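Long-range contact in multicopper oxidase (Uncultured bacterium, PDB 4E9X), which probably uses bound copper ions to oxidise substrates and pass the electrons to molecular oxygen, as in other multicopper oxidases: residues A[136-141]-A[296-301]. Sequence-based numbering, arbitrary orientation.
Sequences VTKDVI and FYSESL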
# COMPACT_ATOMS: atom_id res chain seq x y z
N VAL A 136 9.74 20.10 19.10
CA VAL A 136 9.24 18.83 19.60
C VAL A 136 9.48 18.69 21.11
O VAL A 136 10.58 18.97 21.61
CB VAL A 136 9.94 17.69 18.84
CG1 VAL A 136 9.63 16.34 19.47
CG2 VAL A 136 9.50 17.73 17.38
N THR A 137 8.45 18.23 21.82
CA THR A 137 8.52 18.01 23.26
C THR A 137 8.41 16.53 23.60
O THR A 137 8.71 16.14 24.73
CB THR A 137 7.43 18.78 24.02
OG1 THR A 137 6.18 18.27 23.56
CG2 THR A 137 7.52 20.29 23.71
N LYS A 138 8.07 15.70 22.63
CA LYS A 138 7.96 14.26 22.90
C LYS A 138 8.21 13.51 21.60
O LYS A 138 7.63 13.90 20.58
CB LYS A 138 6.55 13.94 23.39
CG LYS A 138 6.43 12.50 23.93
CD LYS A 138 4.97 12.18 24.20
CE LYS A 138 4.31 13.13 25.21
NZ LYS A 138 5.11 13.12 26.47
N ASP A 139 9.07 12.52 21.65
CA ASP A 139 9.47 11.71 20.49
C ASP A 139 9.00 10.31 20.75
O ASP A 139 9.17 9.82 21.87
CB ASP A 139 11.00 11.87 20.34
CG ASP A 139 11.58 11.43 19.02
OD1 ASP A 139 10.88 10.89 18.15
OD2 ASP A 139 12.81 11.65 18.87
N VAL A 140 8.37 9.69 19.76
CA VAL A 140 7.61 8.46 19.90
C VAL A 140 7.97 7.50 18.78
O VAL A 140 7.88 7.85 17.62
CB VAL A 140 6.10 8.81 19.79
CG1 VAL A 140 5.17 7.60 19.79
CG2 VAL A 140 5.72 9.78 20.94
N ILE A 141 8.34 6.28 19.16
CA ILE A 141 8.64 5.21 18.18
C ILE A 141 7.52 4.22 18.17
O ILE A 141 7.16 3.69 19.23
CB ILE A 141 9.99 4.55 18.56
CG1 ILE A 141 11.16 5.48 18.12
CG2 ILE A 141 10.15 3.14 17.96
CD1 ILE A 141 12.52 5.10 18.67
N PHE A 296 6.90 3.73 24.08
CA PHE A 296 7.27 4.22 22.75
C PHE A 296 8.67 4.80 22.74
O PHE A 296 9.03 5.58 21.85
CB PHE A 296 6.27 5.30 22.26
CG PHE A 296 4.82 4.84 22.25
CD1 PHE A 296 4.36 4.02 21.23
CD2 PHE A 296 3.93 5.22 23.26
CE1 PHE A 296 3.03 3.61 21.18
CE2 PHE A 296 2.58 4.81 23.20
CZ PHE A 296 2.13 3.99 22.18
N TYR A 297 9.50 4.37 23.72
CA TYR A 297 10.90 4.83 23.83
C TYR A 297 11.01 6.31 24.11
O TYR A 297 12.08 6.91 24.02
CB TYR A 297 11.76 4.41 22.63
CG TYR A 297 12.45 3.08 22.75
CD1 TYR A 297 13.16 2.69 23.87
CD2 TYR A 297 12.44 2.21 21.65
CE1 TYR A 297 13.81 1.44 23.96
CE2 TYR A 297 13.07 0.97 21.71
CZ TYR A 297 13.76 0.60 22.85
OH TYR A 297 14.40 -0.62 22.96
N SER A 298 9.92 6.99 24.54
CA SER A 298 10.00 8.47 24.65
C SER A 298 10.89 8.92 25.78
O SER A 298 11.45 9.98 25.69
CB SER A 298 8.59 9.03 24.89
OG SER A 298 7.74 8.76 23.80
N GLU A 299 11.00 8.11 26.84
CA GLU A 299 11.94 8.52 27.91
C GLU A 299 13.37 8.23 27.47
O GLU A 299 14.26 9.09 27.60
CB GLU A 299 11.59 7.82 29.23
CG GLU A 299 10.21 8.28 29.73
CD GLU A 299 10.11 9.79 29.90
OE1 GLU A 299 11.02 10.55 30.34
OE2 GLU A 299 9.05 10.35 29.56
N SER A 300 13.63 7.06 26.91
CA SER A 300 15.00 6.77 26.44
C SER A 300 15.47 7.80 25.42
O SER A 300 16.68 8.10 25.45
CB SER A 300 15.06 5.39 25.76
OG SER A 300 14.67 4.37 26.66
N LEU A 301 14.57 8.27 24.55
CA LEU A 301 14.97 9.23 23.53
C LEU A 301 15.44 10.54 24.12
O LEU A 301 16.12 11.27 23.39
CB LEU A 301 13.80 9.47 22.56
CG LEU A 301 13.66 8.32 21.57
CD1 LEU A 301 12.29 8.31 20.91
CD2 LEU A 301 14.70 8.44 20.43
O HOH W 1 10.64 12.20 24.11
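The ring of F296 has the carbonyl O of I141 at its edge, in the ring plane, 3.5 Å from CD1. V140 CG1 lies 3.5 Å from F296 CB and approaches the ring obliquely, nearest its CG. The two side chains lie side by side, pointing the same way. L181 touches both of them. The Y297 ring is met obliquely by I141 CD1 and packs edge-to-face with F313; the Y297 hydroxyl is hydrogen-bonded to G34 O.

The backbone of F296 is tied to the start of strand 138-147. I141 N donates to F296 O over 2.9 Å, nearly straight at 164°. S298 OG lies anti to its own carbonyl carbon (chi1 -63°), beside its backbone N. From there it donates to D139 O at 2.6 Å, tilted 34° from the carbonyl plane. S298 CA-H also approaches that oxygen. An alanine in place of S298 would probably leave D139 O without its hydroxyl donor and weaken the hold of the loop on the strand. A water bridges the next polar pair: it accepts from D139 N and donates to S298 O.

L301 CD1 sits 3.7 Å from D139 CG, the two side chains crossing at about a right angle. The same methyl reaches CD1 of I141 at 3.9 Å. The strongest polar partner of the D139 carboxylate is R192 on strand 187-195, in a salt bridge from OD1.

The contact joins the start of strand 138-147, in one cupredoxin-like sheet, to the loop between strands 270-275 and 306-308. L36 of strand 36-40 packs on I141, Y297 and L301. A water, a hydroxyl and a loop carbonyl, not a paired strand of segment 296-301, thus meet D139 N, D139 O and I141 N in turn.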